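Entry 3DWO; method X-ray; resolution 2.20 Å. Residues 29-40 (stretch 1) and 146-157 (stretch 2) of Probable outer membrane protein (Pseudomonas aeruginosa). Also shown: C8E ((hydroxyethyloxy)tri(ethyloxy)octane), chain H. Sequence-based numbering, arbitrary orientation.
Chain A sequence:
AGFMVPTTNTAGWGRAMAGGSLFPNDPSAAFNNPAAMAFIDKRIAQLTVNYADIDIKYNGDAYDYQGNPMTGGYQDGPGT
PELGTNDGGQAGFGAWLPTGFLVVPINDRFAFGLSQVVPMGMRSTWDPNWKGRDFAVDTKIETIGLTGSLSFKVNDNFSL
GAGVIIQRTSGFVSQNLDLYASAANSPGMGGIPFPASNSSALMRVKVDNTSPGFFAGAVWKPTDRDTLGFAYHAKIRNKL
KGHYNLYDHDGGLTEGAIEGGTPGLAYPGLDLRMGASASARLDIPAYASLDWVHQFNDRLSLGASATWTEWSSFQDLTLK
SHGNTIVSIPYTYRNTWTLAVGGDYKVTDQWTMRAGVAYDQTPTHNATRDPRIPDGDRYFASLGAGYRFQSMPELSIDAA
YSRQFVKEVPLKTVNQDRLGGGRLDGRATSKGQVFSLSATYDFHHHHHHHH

Stretch 1, residues 29-40: AAFNNPAAMAFI
Stretch 2, residues 146-157: LTGSLSFKVNDN

Residues 146-153 form an extended strand that continues from earlier in the chain, with phi near -110 to -140° over most of its length and -83° at Lys153. Against one side of it lies the compact 29-40 segment, whose residues 34-38 have helical phi/psi; Asn33, at -154/89°, breaks the path after a weakly bonded turn. The segments run in the same general sense, though the register is not strictly in step: Phe31 CA lies 6.9 Å from Thr147 CA, Ala30 CA lies 6.2 Å from Ser149 CA, and Ala35 CA lies 5.0 Å from Ser151 CA. Strand alternation directs the CA-to-CB bonds of Thr147, Ser149 and Ser151 toward the segment and those of Leu150 and Phe152 away. The contact buries 526 Å² in total.

One hydrogen bond crosses the contact. Ser149, in the p rotamer, donates OG to Ala30 O at 2.7 Å, tying a strand side chain to the backbone of the first turn. Ser151 is also p, and its OG lies 3.4 Å from Ala38 N, but the angle is too poor for a hydrogen bond; that amide instead donates to Ala35 O at 3.0 Å. Thr147 (m) places OG1 3.5 Å from Phe31 CD1, obliquely to the ring (chi1 t, chi2 68°), and this buried hydroxyl has no polar partner in the model.

Most of the remaining contacts are van der Waals packing. Pro34 CB meets Ser149 CB at 3.8 Å. Met37, with chi1 -143°, chi2 t and chi3 p, brings CE to 3.6 Å from Ser149 OG, while its CB is 3.6 Å from Ser151 OG. Further along, Ala38 CB packs 4.1 Å from Lys153 CB, and Lys153 NZ (rotamer t, t, p, t) comes within 3.8 Å of Ala38 O. Phe39 (chi1 m, chi2 -75°) points its CA-to-CB bond sideways, yet its ring reaches the last strand residue and the following loop, with Phe39 CE1 4.1 Å from Lys153 CD and 3.8 Å from Asp156 O, both oblique to the ring.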

# COMPACT_ATOMS: atom_id res chain seq x y z
N ALA A 29 19.91 -4.89 -1.09
CA ALA A 29 20.11 -5.61 0.17
C ALA A 29 20.22 -4.64 1.34
O ALA A 29 19.97 -5.01 2.49
CB ALA A 29 21.36 -6.48 0.08
N ALA A 30 20.61 -3.40 1.06
CA ALA A 30 20.75 -2.39 2.10
C ALA A 30 19.48 -2.28 2.95
O ALA A 30 19.53 -1.89 4.11
CB ALA A 30 21.09 -1.05 1.47
N PHE A 31 18.34 -2.65 2.37
CA PHE A 31 17.08 -2.57 3.10
C PHE A 31 16.38 -3.93 3.26
O PHE A 31 16.04 -4.32 4.37
CB PHE A 31 16.13 -1.60 2.40
CG PHE A 31 14.75 -1.54 3.01
CD1 PHE A 31 14.56 -1.00 4.27
CD2 PHE A 31 13.65 -2.04 2.32
CE1 PHE A 31 13.29 -0.96 4.85
CE2 PHE A 31 12.37 -2.01 2.89
CZ PHE A 31 12.19 -1.47 4.15
N ASN A 32 16.19 -4.62 2.14
CA ASN A 32 15.51 -5.91 2.13
C ASN A 32 16.12 -7.00 3.02
O ASN A 32 15.41 -7.69 3.75
CB ASN A 32 15.35 -6.36 0.68
CG ASN A 32 14.54 -5.36 -0.14
OD1 ASN A 32 13.42 -5.00 0.24
ND2 ASN A 32 15.11 -4.89 -1.25
N ASN A 33 17.44 -7.16 2.97
CA ASN A 33 18.12 -8.12 3.83
C ASN A 33 19.54 -7.59 3.96
O ASN A 33 20.42 -7.94 3.18
CB ASN A 33 18.14 -9.54 3.26
CG ASN A 33 18.52 -10.58 4.32
OD1 ASN A 33 19.41 -10.35 5.14
ND2 ASN A 33 17.84 -11.72 4.31
N PRO A 34 19.77 -6.72 4.96
CA PRO A 34 21.09 -6.13 5.19
C PRO A 34 22.23 -7.14 5.35
O PRO A 34 23.37 -6.84 5.02
CB PRO A 34 20.86 -5.27 6.44
CG PRO A 34 19.75 -5.98 7.16
CD PRO A 34 18.82 -6.34 6.02
N ALA A 35 21.92 -8.33 5.84
CA ALA A 35 22.95 -9.35 6.02
C ALA A 35 23.65 -9.71 4.71
O ALA A 35 24.86 -9.93 4.70
CB ALA A 35 22.33 -10.61 6.64
N ALA A 36 22.91 -9.75 3.61
CA ALA A 36 23.47 -10.09 2.30
C ALA A 36 24.52 -9.08 1.85
O ALA A 36 25.30 -9.33 0.93
CB ALA A 36 22.35 -10.17 1.26
N MET A 37 24.54 -7.94 2.52
CA MET A 37 25.48 -6.87 2.22
C MET A 37 26.92 -7.33 2.51
O MET A 37 27.88 -6.83 1.93
CB MET A 37 25.11 -5.67 3.09
CG MET A 37 25.28 -4.33 2.44
SD MET A 37 24.27 -3.09 3.29
CE MET A 37 24.68 -3.40 5.01
N ALA A 38 27.05 -8.29 3.42
CA ALA A 38 28.36 -8.81 3.81
C ALA A 38 29.07 -9.56 2.69
O ALA A 38 30.23 -9.91 2.81
CB ALA A 38 28.21 -9.71 5.03
N PHE A 39 28.36 -9.80 1.59
CA PHE A 39 28.94 -10.52 0.47
C PHE A 39 29.08 -9.66 -0.78
O PHE A 39 29.36 -10.17 -1.86
CB PHE A 39 28.11 -11.77 0.20
CG PHE A 39 28.14 -12.75 1.33
CD1 PHE A 39 29.26 -13.53 1.57
CD2 PHE A 39 27.07 -12.83 2.22
CE1 PHE A 39 29.32 -14.38 2.68
CE2 PHE A 39 27.12 -13.68 3.32
CZ PHE A 39 28.25 -14.45 3.56
N ILE A 40 28.87 -8.36 -0.62
CA ILE A 40 29.01 -7.42 -1.73
C ILE A 40 30.43 -6.89 -1.59
O ILE A 40 30.74 -6.15 -0.66
CB ILE A 40 27.98 -6.28 -1.63
CG1 ILE A 40 26.58 -6.83 -1.94
CG2 ILE A 40 28.34 -5.15 -2.58
CD1 ILE A 40 25.47 -5.81 -1.85
N LEU A 146 13.74 6.57 4.67
CA LEU A 146 15.17 6.72 4.48
C LEU A 146 15.77 5.68 5.43
O LEU A 146 15.37 5.60 6.60
CB LEU A 146 15.62 8.14 4.84
CG LEU A 146 14.96 9.20 3.96
CD1 LEU A 146 15.46 10.60 4.31
CD2 LEU A 146 15.25 8.89 2.49
N THR A 147 16.71 4.89 4.94
CA THR A 147 17.28 3.81 5.73
C THR A 147 18.79 3.80 5.92
O THR A 147 19.55 4.32 5.10
CB THR A 147 16.87 2.45 5.11
OG1 THR A 147 15.45 2.30 5.19
CG2 THR A 147 17.53 1.30 5.82
N GLY A 148 19.22 3.19 7.02
CA GLY A 148 20.63 3.05 7.33
C GLY A 148 20.79 1.64 7.89
O GLY A 148 20.05 1.25 8.80
N SER A 149 21.72 0.86 7.36
CA SER A 149 21.90 -0.49 7.86
C SER A 149 23.36 -0.91 7.96
O SER A 149 24.25 -0.28 7.38
CB SER A 149 21.15 -1.49 6.98
OG SER A 149 21.68 -1.50 5.66
N LEU A 150 23.58 -2.00 8.69
CA LEU A 150 24.92 -2.50 8.90
C LEU A 150 24.92 -4.02 8.80
O LEU A 150 23.98 -4.67 9.26
CB LEU A 150 25.39 -2.08 10.29
CG LEU A 150 26.87 -1.81 10.52
CD1 LEU A 150 27.33 -0.66 9.62
CD2 LEU A 150 27.09 -1.45 11.99
N SER A 151 25.96 -4.59 8.21
CA SER A 151 26.06 -6.05 8.11
C SER A 151 27.35 -6.52 8.77
O SER A 151 28.37 -5.82 8.74
CB SER A 151 26.04 -6.50 6.65
OG SER A 151 27.23 -6.11 5.99
N PHE A 152 27.30 -7.70 9.37
CA PHE A 152 28.47 -8.27 10.02
C PHE A 152 28.68 -9.71 9.57
O PHE A 152 27.81 -10.56 9.76
CB PHE A 152 28.30 -8.23 11.55
CG PHE A 152 29.42 -8.87 12.30
CD1 PHE A 152 29.26 -10.12 12.89
CD2 PHE A 152 30.66 -8.24 12.41
CE1 PHE A 152 30.31 -10.73 13.59
CE2 PHE A 152 31.72 -8.83 13.10
CZ PHE A 152 31.54 -10.08 13.69
N LYS A 153 29.84 -9.97 8.98
CA LYS A 153 30.15 -11.31 8.51
C LYS A 153 30.70 -12.17 9.65
O LYS A 153 31.74 -11.85 10.24
CB LYS A 153 31.16 -11.25 7.36
CG LYS A 153 31.46 -12.60 6.75
CD LYS A 153 31.85 -12.50 5.28
CE LYS A 153 33.14 -11.74 5.08
NZ LYS A 153 33.51 -11.68 3.63
N VAL A 154 29.99 -13.25 9.97
CA VAL A 154 30.40 -14.16 11.04
C VAL A 154 31.37 -15.19 10.49
O VAL A 154 32.41 -15.46 11.08
CB VAL A 154 29.18 -14.89 11.64
CG1 VAL A 154 29.62 -15.81 12.77
CG2 VAL A 154 28.16 -13.88 12.14
N ASN A 155 30.99 -15.78 9.36
CA ASN A 155 31.80 -16.78 8.66
C ASN A 155 31.75 -16.43 7.19
O ASN A 155 31.17 -15.42 6.80
CB ASN A 155 31.21 -18.19 8.82
CG ASN A 155 31.20 -18.66 10.25
OD1 ASN A 155 32.19 -18.53 10.96
ND2 ASN A 155 30.08 -19.23 10.67
N ASP A 156 32.34 -17.29 6.37
CA ASP A 156 32.33 -17.08 4.93
C ASP A 156 31.06 -17.75 4.41
O ASP A 156 30.82 -17.81 3.21
CB ASP A 156 33.57 -17.71 4.29
CG ASP A 156 34.86 -17.18 4.88
OD1 ASP A 156 35.09 -15.95 4.82
OD2 ASP A 156 35.65 -17.99 5.41
N ASN A 157 30.26 -18.26 5.35
CA ASN A 157 29.02 -18.95 5.01
C ASN A 157 27.83 -18.38 5.79
O ASN A 157 26.70 -18.86 5.64
CB ASN A 157 29.13 -20.44 5.32
CG ASN A 157 30.43 -21.04 4.83
OD1 ASN A 157 30.76 -20.95 3.64
ND2 ASN A 157 31.19 -21.65 5.74
C2 C8E H . 19.18 -1.60 15.97
C3 C8E H . 19.35 -1.46 14.53
C4 C8E H . 20.77 -1.32 14.28
C5 C8E H . 20.97 -0.35 13.18
C6 C8E H . 22.33 0.14 13.20
C7 C8E H . 22.50 0.46 11.79
C8 C8E H . 22.93 1.86 11.67
O9 C8E H . 22.52 2.78 10.68